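Beta-galactosidase (Marinomonas sp. ef1, PDB 6Y2K) probably hydrolyses terminal beta-D-galactosyl residues of beta-galactosides such as lactose, as a cold-active, hexameric GH42 glycoside hydrolase from an Antarctic Marinomonas. Local coordinates at residues I27-V32 and Q64-I69; R16-A21 and L58-S63; G236-H241 and R309-E314; V349-W354 and A366-P371. All coordinates share one frame; numbering follows the deposited sequence.

Contact 1: residues I27-V32 and Q64-I69; sequences IGIQYV and QGLKVI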
loop_
_atom_site.group_PDB
_atom_site.type_symbol
_atom_site.label_atom_id
_atom_site.label_comp_id
_atom_site.label_asym_id
_atom_site.label_seq_id
_atom_site.Cartn_x
_atom_site.Cartn_y
_atom_site.Cartn_z
ATOM N N ILE A 27 50.609 -1.961 16.536
ATOM C CA ILE A 27 49.229 -1.462 16.476
ATOM C C ILE A 27 48.874 -0.602 17.696
ATOM O O ILE A 27 48.077 0.321 17.580
ATOM C CB ILE A 27 48.231 -2.633 16.271
ATOM C CG1 ILE A 27 48.413 -3.223 14.861
ATOM C CG2 ILE A 27 46.783 -2.191 16.470
ATOM C CD1 ILE A 27 47.877 -4.627 14.691
ATOM N N GLY A 28 49.482 -0.882 18.842
ATOM C CA GLY A 28 49.129 -0.230 20.108
ATOM C C GLY A 28 48.414 -1.129 21.103
ATOM O O GLY A 28 47.931 -0.645 22.136
ATOM N N ILE A 29 48.355 -2.431 20.803
ATOM C CA ILE A 29 47.784 -3.430 21.707
ATOM C C ILE A 29 48.668 -3.539 22.952
ATOM O O ILE A 29 49.888 -3.640 22.833
ATOM C CB ILE A 29 47.712 -4.827 21.038
ATOM C CG1 ILE A 29 46.834 -4.818 19.771
ATOM C CG2 ILE A 29 47.188 -5.870 22.008
ATOM C CD1 ILE A 29 45.424 -4.320 19.982
ATOM N N GLN A 30 48.048 -3.526 24.134
ATOM C CA GLN A 30 48.761 -3.652 25.414
ATOM C C GLN A 30 48.418 -4.918 26.217
ATOM O O GLN A 30 49.214 -5.314 27.090
ATOM C CB GLN A 30 48.496 -2.417 26.279
ATOM C CG GLN A 30 49.068 -1.128 25.710
ATOM C CD GLN A 30 48.835 0.059 26.622
ATOM O OE1 GLN A 30 48.003 0.926 26.348
ATOM N NE2 GLN A 30 49.568 0.097 27.728
ATOM N N TYR A 31 47.245 -5.520 25.956
ATOM C CA TYR A 31 46.775 -6.724 26.647
ATOM C C TYR A 31 46.438 -7.821 25.643
ATOM O O TYR A 31 45.931 -7.547 24.559
ATOM C CB TYR A 31 45.523 -6.435 27.476
ATOM C CG TYR A 31 45.786 -5.714 28.766
ATOM C CD1 TYR A 31 46.137 -4.368 28.764
ATOM C CD2 TYR A 31 45.670 -6.364 29.993
ATOM C CE1 TYR A 31 46.381 -3.688 29.944
ATOM C CE2 TYR A 31 45.905 -5.693 31.184
ATOM C CZ TYR A 31 46.265 -4.355 31.153
ATOM O OH TYR A 31 46.503 -3.664 32.320
ATOM N N VAL A 32 46.714 -9.068 26.019
ATOM C CA VAL A 32 46.463 -10.221 25.156
ATOM C C VAL A 32 45.844 -11.349 25.972
ATOM O O VAL A 32 46.406 -11.742 27.002
ATOM C CB VAL A 32 47.765 -10.728 24.501
ATOM C CG1 VAL A 32 47.480 -11.892 23.549
ATOM C CG2 VAL A 32 48.470 -9.594 23.769
ATOM N N GLN A 64 57.750 -8.468 24.659
ATOM C CA GLN A 64 57.264 -7.312 23.905
ATOM C C GLN A 64 56.474 -6.318 24.751
ATOM O O GLN A 64 55.918 -5.370 24.210
ATOM C CB GLN A 64 56.423 -7.794 22.714
ATOM C CG GLN A 64 57.220 -8.639 21.741
ATOM C CD GLN A 64 58.395 -7.889 21.144
ATOM O OE1 GLN A 64 58.280 -6.712 20.798
ATOM N NE2 GLN A 64 59.527 -8.563 21.011
ATOM N N GLY A 65 56.457 -6.508 26.070
ATOM C CA GLY A 65 55.736 -5.626 26.990
ATOM C C GLY A 65 54.231 -5.833 27.060
ATOM O O GLY A 65 53.527 -4.982 27.595
ATOM N N LEU A 66 53.739 -6.961 26.548
ATOM C CA LEU A 66 52.303 -7.262 26.553
ATOM C C LEU A 66 51.897 -7.926 27.859
ATOM O O LEU A 66 52.557 -8.863 28.313
ATOM C CB LEU A 66 51.938 -8.159 25.371
ATOM C CG LEU A 66 52.259 -7.531 24.011
ATOM C CD1 LEU A 66 52.324 -8.578 22.912
ATOM C CD2 LEU A 66 51.248 -6.436 23.682
ATOM N N LYS A 67 50.819 -7.423 28.454
ATOM C CA LYS A 67 50.244 -7.968 29.672
ATOM C C LYS A 67 49.218 -9.028 29.307
ATOM O O LYS A 67 48.387 -8.797 28.436
ATOM C CB LYS A 67 49.559 -6.862 30.472
ATOM C CG LYS A 67 50.512 -5.836 31.064
ATOM C CD LYS A 67 49.774 -4.916 32.026
ATOM C CE LYS A 67 50.738 -4.131 32.903
ATOM N NZ LYS A 67 51.703 -3.347 32.083
ATOM N N VAL A 68 49.258 -10.176 29.979
ATOM C CA VAL A 68 48.449 -11.324 29.570
ATOM C C VAL A 68 47.246 -11.544 30.485
ATOM O O VAL A 68 47.360 -11.456 31.709
ATOM C CB VAL A 68 49.295 -12.608 29.463
ATOM C CG1 VAL A 68 48.409 -13.825 29.161
ATOM C CG2 VAL A 68 50.349 -12.438 28.373
ATOM N N ILE A 69 46.096 -11.816 29.860
ATOM C CA ILE A 69 44.896 -12.280 30.541
ATOM C C ILE A 69 44.827 -13.776 30.266
ATOM O O ILE A 69 44.624 -14.178 29.123
ATOM C CB ILE A 69 43.611 -11.603 29.994
ATOM C CG1 ILE A 69 43.685 -10.071 30.107
ATOM C CG2 ILE A 69 42.371 -12.135 30.714
ATOM C CD1 ILE A 69 42.795 -9.336 29.117
HETATM O O HOH W 1 51.247 -3.761 27.981
HETATM O O HOH W 2 50.258 -1.807 29.559
#

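Contact 2: residues R16-A21 and L58-S63; sequences RWVEDA and LDILHS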
loop_
_atom_site.group_PDB
_atom_site.type_symbol
_atom_site.label_atom_id
_atom_site.label_comp_id
_atom_site.label_asym_id
_atom_site.label_seq_id
_atom_site.Cartn_x
_atom_site.Cartn_y
_atom_site.Cartn_z
ATOM N N ARG A 16 55.472 -18.207 13.889
ATOM C CA ARG A 16 54.673 -16.967 13.859
ATOM C C ARG A 16 54.710 -16.137 15.139
ATOM O O ARG A 16 54.414 -14.942 15.094
ATOM C CB ARG A 16 53.187 -17.279 13.563
ATOM C CG ARG A 16 52.856 -17.548 12.103
ATOM C CD ARG A 16 52.960 -16.313 11.221
ATOM N NE ARG A 16 52.242 -15.167 11.784
ATOM C CZ ARG A 16 52.256 -13.935 11.282
ATOM N NH1 ARG A 16 52.918 -13.661 10.158
ATOM N NH2 ARG A 16 51.578 -12.974 11.899
ATOM N N TRP A 17 55.049 -16.752 16.272
ATOM C CA TRP A 17 54.764 -16.160 17.588
ATOM C C TRP A 17 55.476 -14.833 17.891
ATOM O O TRP A 17 54.857 -13.905 18.440
ATOM C CB TRP A 17 55.055 -17.180 18.698
ATOM C CG TRP A 17 54.098 -18.355 18.746
ATOM C CD1 TRP A 17 53.089 -18.646 17.865
ATOM C CD2 TRP A 17 54.093 -19.408 19.716
ATOM N NE1 TRP A 17 52.450 -19.796 18.240
ATOM C CE2 TRP A 17 53.043 -20.288 19.372
ATOM C CE3 TRP A 17 54.865 -19.687 20.851
ATOM C CZ2 TRP A 17 52.747 -21.435 20.122
ATOM C CZ3 TRP A 17 54.572 -20.830 21.596
ATOM C CH2 TRP A 17 53.521 -21.685 21.229
ATOM N N VAL A 18 56.761 -14.731 17.555
ATOM C CA VAL A 18 57.505 -13.491 17.835
ATOM C C VAL A 18 56.940 -12.354 16.977
ATOM O O VAL A 18 56.687 -11.261 17.485
ATOM C CB VAL A 18 59.027 -13.634 17.605
ATOM C CG1 VAL A 18 59.734 -12.290 17.774
ATOM C CG2 VAL A 18 59.620 -14.655 18.568
ATOM N N GLU A 19 56.755 -12.629 15.687
ATOM C CA GLU A 19 56.138 -11.676 14.755
ATOM C C GLU A 19 54.746 -11.213 15.219
ATOM O O GLU A 19 54.447 -10.025 15.135
ATOM C CB GLU A 19 56.062 -12.276 13.338
ATOM C CG GLU A 19 55.218 -11.503 12.315
ATOM C CD GLU A 19 55.672 -10.064 12.102
ATOM O OE1 GLU A 19 56.878 -9.792 12.308
ATOM O OE2 GLU A 19 54.834 -9.206 11.722
ATOM N N ASP A 20 53.909 -12.143 15.690
ATOM C CA ASP A 20 52.560 -11.800 16.157
ATOM C C ASP A 20 52.658 -10.748 17.257
ATOM O O ASP A 20 51.983 -9.720 17.197
ATOM C CB ASP A 20 51.789 -13.023 16.698
ATOM C CG ASP A 20 51.241 -13.947 15.599
ATOM O OD1 ASP A 20 50.908 -13.487 14.483
ATOM O OD2 ASP A 20 51.101 -15.149 15.881
ATOM N N ALA A 21 53.512 -11.007 18.245
ATOM C CA ALA A 21 53.653 -10.127 19.403
ATOM C C ALA A 21 54.203 -8.745 19.032
ATOM O O ALA A 21 53.742 -7.733 19.561
ATOM C CB ALA A 21 54.524 -10.786 20.465
ATOM N N LEU A 58 53.893 -17.221 26.815
ATOM C CA LEU A 58 53.847 -16.166 27.824
ATOM C C LEU A 58 55.169 -15.383 27.861
ATOM O O LEU A 58 55.150 -14.162 27.975
ATOM C CB LEU A 58 53.532 -16.723 29.209
ATOM C CG LEU A 58 52.146 -17.338 29.442
ATOM C CD1 LEU A 58 52.075 -17.950 30.832
ATOM C CD2 LEU A 58 51.049 -16.306 29.270
ATOM N N ASP A 59 56.304 -16.077 27.742
ATOM C CA ASP A 59 57.612 -15.387 27.710
ATOM C C ASP A 59 57.755 -14.464 26.496
ATOM O O ASP A 59 58.224 -13.338 26.638
ATOM C CB ASP A 59 58.793 -16.379 27.787
ATOM C CG ASP A 59 58.997 -16.962 29.193
ATOM O OD1 ASP A 59 58.371 -16.497 30.178
ATOM O OD2 ASP A 59 59.804 -17.907 29.315
ATOM N N ILE A 60 57.327 -14.921 25.320
ATOM C CA ILE A 60 57.390 -14.105 24.102
ATOM C C ILE A 60 56.520 -12.844 24.236
ATOM O O ILE A 60 56.979 -11.736 23.935
ATOM C CB ILE A 60 57.030 -14.926 22.838
ATOM C CG1 ILE A 60 58.176 -15.902 22.520
ATOM C CG2 ILE A 60 56.760 -14.023 21.629
ATOM C CD1 ILE A 60 57.810 -17.035 21.590
ATOM N N LEU A 61 55.285 -13.018 24.711
ATOM C CA LEU A 61 54.372 -11.894 24.933
ATOM C C LEU A 61 54.945 -10.903 25.962
ATOM O O LEU A 61 54.895 -9.692 25.746
ATOM C CB LEU A 61 52.985 -12.393 25.372
ATOM C CG LEU A 61 52.227 -13.227 24.330
ATOM C CD1 LEU A 61 51.043 -13.947 24.962
ATOM C CD2 LEU A 61 51.775 -12.360 23.161
ATOM N N HIS A 62 55.503 -11.421 27.058
ATOM C CA HIS A 62 56.155 -10.580 28.072
ATOM C C HIS A 62 57.325 -9.768 27.505
ATOM O O HIS A 62 57.475 -8.592 27.829
ATOM C CB HIS A 62 56.649 -11.424 29.244
ATOM C CG HIS A 62 57.118 -10.616 30.412
ATOM N ND1 HIS A 62 56.287 -9.758 31.105
ATOM C CD2 HIS A 62 58.329 -10.537 31.016
ATOM C CE1 HIS A 62 56.969 -9.184 32.082
ATOM N NE2 HIS A 62 58.210 -9.637 32.048
ATOM N N SER A 63 58.126 -10.393 26.645
ATOM C CA SER A 63 59.310 -9.744 26.056
ATOM C C SER A 63 58.984 -8.530 25.167
ATOM O O SER A 63 59.846 -7.673 24.946
ATOM C CB SER A 63 60.132 -10.755 25.257
ATOM O OG SER A 63 59.495 -11.053 24.027
#

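Contact 3: residues G236-H241 and R309-E314; sequences GRDLVH and RLWIME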
loop_
_atom_site.group_PDB
_atom_site.type_symbol
_atom_site.label_atom_id
_atom_site.label_comp_id
_atom_site.label_asym_id
_atom_site.label_seq_id
_atom_site.Cartn_x
_atom_site.Cartn_y
_atom_site.Cartn_z
ATOM N N GLY A 236 46.987 -10.366 43.564
ATOM C CA GLY A 236 47.280 -9.171 42.779
ATOM C C GLY A 236 46.763 -9.165 41.350
ATOM O O GLY A 236 46.748 -8.106 40.723
ATOM N N ARG A 237 46.352 -10.326 40.823
ATOM C CA ARG A 237 45.839 -10.418 39.447
ATOM C C ARG A 237 44.337 -10.084 39.410
ATOM O O ARG A 237 43.592 -10.511 40.290
ATOM C CB ARG A 237 46.076 -11.818 38.866
ATOM C CG ARG A 237 47.463 -12.033 38.285
ATOM C CD ARG A 237 48.587 -11.910 39.312
ATOM N NE ARG A 237 49.891 -12.127 38.684
ATOM C CZ ARG A 237 51.056 -12.134 39.328
ATOM N NH1 ARG A 237 52.180 -12.338 38.649
ATOM N NH2 ARG A 237 51.111 -11.954 40.647
ATOM N N ASP A 238 43.909 -9.324 38.399
ATOM C CA ASP A 238 42.491 -9.014 38.210
ATOM C C ASP A 238 41.739 -10.256 37.746
ATOM O O ASP A 238 42.098 -10.851 36.735
ATOM C CB ASP A 238 42.293 -7.917 37.161
ATOM C CG ASP A 238 42.753 -6.551 37.632
ATOM O OD1 ASP A 238 42.580 -6.218 38.818
ATOM O OD2 ASP A 238 43.234 -5.785 36.787
ATOM N N LEU A 239 40.718 -10.650 38.497
ATOM C CA LEU A 239 39.864 -11.776 38.107
ATOM C C LEU A 239 38.636 -11.214 37.401
ATOM O O LEU A 239 37.976 -10.300 37.910
ATOM C CB LEU A 239 39.484 -12.606 39.330
ATOM C CG LEU A 239 40.668 -13.042 40.217
ATOM C CD1 LEU A 239 40.191 -13.924 41.349
ATOM C CD2 LEU A 239 41.727 -13.765 39.396
ATOM N N VAL A 240 38.350 -11.767 36.227
ATOM C CA VAL A 240 37.335 -11.240 35.324
ATOM C C VAL A 240 36.572 -12.400 34.696
ATOM O O VAL A 240 37.099 -13.515 34.592
ATOM C CB VAL A 240 37.993 -10.333 34.241
ATOM C CG1 VAL A 240 38.973 -11.094 33.363
ATOM C CG2 VAL A 240 36.955 -9.623 33.376
ATOM N N HIS A 241 35.323 -12.142 34.318
ATOM C CA HIS A 241 34.588 -13.028 33.434
ATOM C C HIS A 241 34.039 -12.237 32.243
ATOM O O HIS A 241 33.828 -11.017 32.341
ATOM C CB HIS A 241 33.463 -13.772 34.161
ATOM C CG HIS A 241 32.825 -14.809 33.297
ATOM N ND1 HIS A 241 33.454 -15.995 32.984
ATOM C CD2 HIS A 241 31.675 -14.792 32.581
ATOM C CE1 HIS A 241 32.700 -16.681 32.146
ATOM N NE2 HIS A 241 31.617 -15.973 31.882
ATOM N N ARG A 309 34.359 -1.105 37.422
ATOM C CA ARG A 309 35.385 -1.597 36.498
ATOM C C ARG A 309 34.810 -2.420 35.324
ATOM O O ARG A 309 34.258 -3.518 35.518
ATOM C CB ARG A 309 36.404 -2.419 37.273
ATOM C CG ARG A 309 37.121 -1.606 38.347
ATOM C CD ARG A 309 38.367 -2.313 38.849
ATOM N NE ARG A 309 39.360 -2.482 37.791
ATOM C CZ ARG A 309 40.393 -3.328 37.840
ATOM N NH1 ARG A 309 40.585 -4.121 38.896
ATOM N NH2 ARG A 309 41.241 -3.392 36.820
ATOM N N LEU A 310 34.964 -1.865 34.121
ATOM C CA LEU A 310 34.400 -2.401 32.883
ATOM C C LEU A 310 35.510 -2.615 31.878
ATOM O O LEU A 310 36.306 -1.704 31.666
ATOM C CB LEU A 310 33.424 -1.380 32.287
ATOM C CG LEU A 310 32.865 -1.636 30.877
ATOM C CD1 LEU A 310 31.943 -2.848 30.889
ATOM C CD2 LEU A 310 32.133 -0.411 30.355
ATOM N N TRP A 311 35.554 -3.806 31.274
ATOM C CA TRP A 311 36.331 -4.080 30.069
ATOM C C TRP A 311 35.392 -4.586 28.972
ATOM O O TRP A 311 34.294 -5.069 29.256
ATOM C CB TRP A 311 37.380 -5.180 30.285
ATOM C CG TRP A 311 38.479 -4.926 31.287
ATOM C CD1 TRP A 311 38.743 -3.780 31.970
ATOM C CD2 TRP A 311 39.479 -5.866 31.683
ATOM N NE1 TRP A 311 39.835 -3.947 32.790
ATOM C CE2 TRP A 311 40.312 -5.223 32.626
ATOM C CE3 TRP A 311 39.748 -7.194 31.337
ATOM C CZ2 TRP A 311 41.400 -5.870 33.237
ATOM C CZ3 TRP A 311 40.836 -7.844 31.947
ATOM C CH2 TRP A 311 41.651 -7.171 32.880
ATOM N N ILE A 312 35.833 -4.479 27.723
ATOM C CA ILE A 312 35.235 -5.229 26.630
ATOM C C ILE A 312 36.280 -6.293 26.293
ATOM O O ILE A 312 37.339 -5.969 25.763
ATOM C CB ILE A 312 34.911 -4.344 25.399
ATOM C CG1 ILE A 312 33.617 -3.541 25.619
ATOM C CG2 ILE A 312 34.708 -5.205 24.146
ATOM C CD1 ILE A 312 33.603 -2.612 26.813
ATOM N N MET A 313 36.000 -7.547 26.645
ATOM C CA MET A 313 36.927 -8.650 26.385
ATOM C C MET A 313 36.951 -9.050 24.916
ATOM O O MET A 313 37.986 -9.482 24.427
ATOM C CB MET A 313 36.570 -9.872 27.230
ATOM C CG MET A 313 37.620 -10.973 27.233
ATOM S SD MET A 313 39.146 -10.426 28.040
ATOM C CE MET A 313 38.662 -10.589 29.746
ATOM N N GLU A 314 35.811 -8.934 24.230
ATOM C CA GLU A 314 35.699 -9.304 22.813
ATOM C C GLU A 314 34.924 -8.231 22.042
ATOM O O GLU A 314 33.728 -8.037 22.269
ATOM C CB GLU A 314 34.995 -10.662 22.648
ATOM C CG GLU A 314 35.642 -11.839 23.382
ATOM C CD GLU A 314 34.887 -13.146 23.222
ATOM O OE1 GLU A 314 33.981 -13.209 22.369
ATOM O OE2 GLU A 314 35.196 -14.130 23.948
#

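Contact 4: residues V349-W354 and A366-P371; sequences VSYFRW and AGLLRP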
loop_
_atom_site.group_PDB
_atom_site.type_symbol
_atom_site.label_atom_id
_atom_site.label_comp_id
_atom_site.label_asym_id
_atom_site.label_seq_id
_atom_site.Cartn_x
_atom_site.Cartn_y
_atom_site.Cartn_z
ATOM N N VAL A 349 39.559 -2.203 25.774
ATOM C CA VAL A 349 38.767 -2.783 24.688
ATOM C C VAL A 349 39.635 -3.799 23.951
ATOM O O VAL A 349 40.644 -3.430 23.338
ATOM C CB VAL A 349 38.267 -1.701 23.708
ATOM C CG1 VAL A 349 37.657 -2.315 22.449
ATOM C CG2 VAL A 349 37.262 -0.803 24.415
ATOM N N SER A 350 39.236 -5.067 24.018
ATOM C CA SER A 350 39.985 -6.165 23.421
ATOM C C SER A 350 39.216 -6.743 22.229
ATOM O O SER A 350 38.033 -7.064 22.352
ATOM C CB SER A 350 40.288 -7.232 24.495
ATOM O OG SER A 350 40.686 -8.469 23.936
ATOM N N TYR A 351 39.891 -6.869 21.091
ATOM C CA TYR A 351 39.269 -7.405 19.887
ATOM C C TYR A 351 39.340 -8.929 19.859
ATOM O O TYR A 351 40.004 -9.543 20.693
ATOM C CB TYR A 351 39.933 -6.825 18.636
ATOM C CG TYR A 351 39.976 -5.314 18.610
ATOM C CD1 TYR A 351 38.855 -4.575 18.257
ATOM C CD2 TYR A 351 41.137 -4.627 18.937
ATOM C CE1 TYR A 351 38.889 -3.193 18.231
ATOM C CE2 TYR A 351 41.180 -3.246 18.914
ATOM C CZ TYR A 351 40.054 -2.535 18.561
ATOM O OH TYR A 351 40.094 -1.160 18.537
ATOM N N PHE A 352 38.652 -9.531 18.895
ATOM C CA PHE A 352 38.635 -10.983 18.757
ATOM C C PHE A 352 38.210 -11.397 17.352
ATOM O O PHE A 352 37.114 -11.064 16.901
ATOM C CB PHE A 352 37.702 -11.609 19.795
ATOM C CG PHE A 352 37.370 -13.047 19.521
ATOM C CD1 PHE A 352 36.509 -13.389 18.490
ATOM C CD2 PHE A 352 37.917 -14.059 20.293
ATOM C CE1 PHE A 352 36.201 -14.712 18.236
ATOM C CE2 PHE A 352 37.613 -15.384 20.044
ATOM C CZ PHE A 352 36.754 -15.711 19.013
ATOM N N ARG A 353 39.085 -12.126 16.666
ATOM C CA ARG A 353 40.375 -12.506 17.230
ATOM C C ARG A 353 41.518 -11.777 16.531
ATOM O O ARG A 353 41.291 -10.912 15.686
ATOM C CB ARG A 353 40.578 -14.018 17.131
ATOM C CG ARG A 353 39.821 -14.673 15.988
ATOM C CD ARG A 353 39.810 -16.187 16.127
ATOM N NE ARG A 353 41.147 -16.757 15.999
ATOM C CZ ARG A 353 41.424 -18.051 16.136
ATOM N NH1 ARG A 353 40.454 -18.913 16.406
ATOM N NH2 ARG A 353 42.671 -18.481 16.003
ATOM N N TRP A 354 42.748 -12.133 16.890
ATOM C CA TRP A 354 43.928 -11.515 16.299
ATOM C C TRP A 354 44.060 -11.880 14.824
ATOM O O TRP A 354 44.327 -11.021 13.984
ATOM C CB TRP A 354 45.189 -11.932 17.060
ATOM C CG TRP A 354 46.455 -11.699 16.294
ATOM C CD1 TRP A 354 47.266 -12.649 15.744
ATOM C CD2 TRP A 354 47.057 -10.435 15.992
ATOM N NE1 TRP A 354 48.335 -12.054 15.120
ATOM C CE2 TRP A 354 48.231 -10.695 15.257
ATOM C CE3 TRP A 354 46.717 -9.107 16.272
ATOM C CZ2 TRP A 354 49.065 -9.679 14.799
ATOM C CZ3 TRP A 354 47.547 -8.100 15.816
ATOM C CH2 TRP A 354 48.708 -8.391 15.088
ATOM N N ALA A 366 35.862 -12.820 11.287
ATOM C CA ALA A 366 37.007 -11.950 11.013
ATOM C C ALA A 366 37.897 -11.706 12.232
ATOM O O ALA A 366 37.516 -11.952 13.377
ATOM C CB ALA A 366 36.527 -10.621 10.449
ATOM N N GLY A 367 39.110 -11.243 11.949
ATOM C CA GLY A 367 40.032 -10.796 12.975
ATOM C C GLY A 367 40.733 -9.531 12.536
ATOM O O GLY A 367 40.371 -8.952 11.512
ATOM N N LEU A 368 41.733 -9.101 13.309
ATOM C CA LEU A 368 42.584 -7.977 12.897
ATOM C C LEU A 368 43.390 -8.334 11.659
ATOM O O LEU A 368 43.684 -7.457 10.859
ATOM C CB LEU A 368 43.549 -7.524 14.001
ATOM C CG LEU A 368 43.039 -7.077 15.376
ATOM C CD1 LEU A 368 44.016 -6.083 16.016
ATOM C CD2 LEU A 368 41.644 -6.481 15.350
ATOM N N LEU A 369 43.755 -9.614 11.531
ATOM C CA LEU A 369 44.392 -10.159 10.334
ATOM C C LEU A 369 43.478 -11.151 9.622
ATOM O O LEU A 369 42.640 -11.793 10.253
ATOM C CB LEU A 369 45.684 -10.902 10.703
ATOM C CG LEU A 369 46.714 -10.174 11.572
ATOM C CD1 LEU A 369 47.969 -11.030 11.695
ATOM C CD2 LEU A 369 47.049 -8.803 11.021
ATOM N N ARG A 370 43.698 -11.299 8.314
ATOM C CA ARG A 370 43.062 -12.342 7.507
ATOM C C ARG A 370 43.742 -13.691 7.773
ATOM O O ARG A 370 44.816 -13.730 8.397
ATOM C CB ARG A 370 43.185 -12.013 6.021
ATOM C CG ARG A 370 42.634 -10.662 5.601
ATOM C CD ARG A 370 42.515 -10.573 4.097
ATOM N NE ARG A 370 43.759 -10.897 3.371
ATOM C CZ ARG A 370 44.350 -10.155 2.426
ATOM N NH1 ARG A 370 43.878 -8.962 2.059
ATOM N NH2 ARG A 370 45.446 -10.622 1.831
ATOM N N PRO A 371 43.149 -14.804 7.291
ATOM C CA PRO A 371 43.798 -16.104 7.521
ATOM C C PRO A 371 45.240 -16.226 6.978
ATOM O O PRO A 371 46.018 -17.029 7.498
ATOM C CB PRO A 371 42.853 -17.098 6.833
ATOM C CG PRO A 371 41.524 -16.422 6.851
ATOM C CD PRO A 371 41.841 -14.970 6.628
#

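Contact 1: residues I27-V32 and Q64-I69
Strands 29-34 and 67-71 are parallel neighbours in the TIM barrel, linked through helix 52-63 in a beta-alpha-beta crossover, and three backbone bonds join them. Lys67 spends both its backbone polar groups on the two residues flanking Tyr31. Its N-H reaches Gln30 O at 3.0 Å, almost straight (168°) and in the carbonyl plane, while Lys67 O takes Val32 N at 3.0 Å, nearly along the C=O axis. One step on, Ile69 N approaches Val32 O (2.9 Å) from above the carbonyl plane, and the CA-H of Val68 points to the same oxygen. Gln30 O has a second donor, a water at 2.7 Å that also donates to Gly65 O at 2.6 Å. This bridges the strand to the Schellman turn of helix 52-63, where Gly65 has positive phi and Leu66 N is bonded to Leu61 O. Another water accepts from Lys67 NZ (3.3 Å) and, weakly, from Gln30 NE2. On the face carrying Tyr31 and Lys67, the lysine chain runs alongside the tyrosine: its CB sits over the ring, 4.0 Å from the centroid, and its CD reaches the Tyr31 hydroxyl. On the face of Val32, its side chain crosses that of Leu66 obliquely, CG2 4.1 Å from Leu66 CD1. The chemistry thus grades from a hydrated end, where water bridges two carbonyls, to peptide groups paired strand to strand, with Val32 and Val68 buried.

Contact 2: residues R16-A21 and L58-S63
This is plain apolar helix-helix packing on the outer layer of the TIM barrel, between the first turn of helix 17-27 and the last turns of helix 52-63. The two segments run in the same general direction, crossing at -36° with their axes 9.3 Å apart at the closest point. Ile60 carries the contact. Its CG1 lies anti to the carbonyl carbon (chi1 -72°) and chi2 is extended (163°), which together send CD1 toward Trp17, 4.0 Å from Trp17 CB and near the plane of the indole at its CE3 edge; the two side chains cross at about a right angle. The other branch, CG2, anti to the backbone N, settles against the helix backbone, 3.7 Å from Trp17 O, and touches Val18 CG2. Ile60 CG2 also lies 4.1 Å from Ala21 CB. The small Ala21 methyl meets Leu61 CD2 at 4.2 Å, allowing the backbones to come close there. Two polar contacts lie within the segments: Ser63 OG donates to Ile60 O (2.6 Å) on an in-plane lone pair, and Arg16 NH2 forms a salt bridge with Asp20 OD1 (2.7 Å), entering from above the carboxylate plane. That buried carboxylate also receives Trp354 NE1 on OD1 and bonds Tyr7 OH through OD2. Beneath the pair, Leu58 and Leu61 rest on Val68 of strand 67-71, while Trp17 packs along helix 52-63 at Trp53 and Ser57.

Contact 3: residues G236-H241 and R309-E314
Gly236 and Arg237 lead from helix 205-233 into strand 238-244 of the TIM barrel, whose side chains here meet those of residues 309-313, on and just before strand 310-315, across the barrel interior; strand 261-266 lies between the two strands in the sheet. Gly236 makes the entry with positive phi. Asp238, at the start of the strand, points its carboxylate at Arg309, which grips it end-on: Arg309 NH1 holds Asp238 OD1 at 2.9 Å (168°), and Arg309 NH2 holds Asp238 OD2 at 3.1 Å. Both oxygens lie close to the guanidinium plane, but the nitrogens come from above the carboxylate, the planes being 70° apart. The pair is therefore crossed rather than coplanar. Arg309 NE pairs with Glu347, so the guanidinium stands between two carboxylates, which would probably keep all three groups charged. Glu347 also accepts Trp311 NE1, fixing the indole beside the bridge with CZ2 4.0 Å from Asp238 OD2. Leu239 points outward to helix 205-233. Val240 turns inward again, with CG1 in the crowded position between backbone N and carbonyl carbon (chi1 62°); the side chain crosses that of Trp311 at about a right angle, Val240 CG1 4.0 Å from Trp311 CZ3. His241 faces away. Met313, bent at chi2 and chi3, brings its CE to the indole edge, in plane, and tip to tip with Val240 CG1 at 3.7 Å.

Contact 4: residues V349-W354 and A366-P371
Where strand 348-352, the eighth and last of the TIM barrel, runs out, the peptide bond between Phe352 and Arg353 is cis, and residues 366-371 of the loop leading to helix 377-395 close on it with two backbone hydrogen bonds: Leu368 N to Arg353 O (3.0 Å) and Leu369 N to Trp354 O (2.9 Å), both in the carbonyl plane. Gly367 has no side chain, and its CA lies 3.0 Å from Arg353 O. Leu368 divides its methyls between two aromatic residues: CD2 meets Tyr351 CB at 3.7 Å, and CD1 touches Trp354 CE3 at 4.1 Å, the leucine crossing both side chains at about a right angle. Leu369 instead lies alongside Trp354, its CG over the six-membered ring in a CH-pi contact (4.2 Å from the centroid) and its CD1 3.6 Å from Trp354 CZ2. The indole, with CG anti to the backbone N (chi1 162°), is anchored by NE1 to Asp20; Tyr351 OH bonds Thr338. Arg353 reaches His11 and packs on Phe182 of a second subunit, while Arg370 and Pro371 touch Leu510 of that same neighbouring subunit. Chemically, this buried closure is held by peptide groups and by leucines on aromatic surfaces, with the polar ends of Tyr351, Arg353 and Trp354 bonded beyond it.

All four contacts belong to the TIM barrel and come in order along the chain, except that contacts 1 and 2 interleave. Contacts 1 and 2, centres 10 Å apart, are the sheet and helix layers of two successive helix-strand pairs, 17-27/29-34 and 52-63/67-71. Contacts 1, 3 and 4 share the closed eight-stranded sheet: Ile69 of contact 1 packs on Trp311 and Met313 of contact 3 inside the barrel, about 14 Å between centres. Strands 310-315 and 348-352 are neighbours, tying contact 3 to contact 4. Trp354 of contact 4 joins Asp20 of contact 2 and Ile27 of contact 1, so the last strand's loop is fastened to helix 17-27 where the barrel closes.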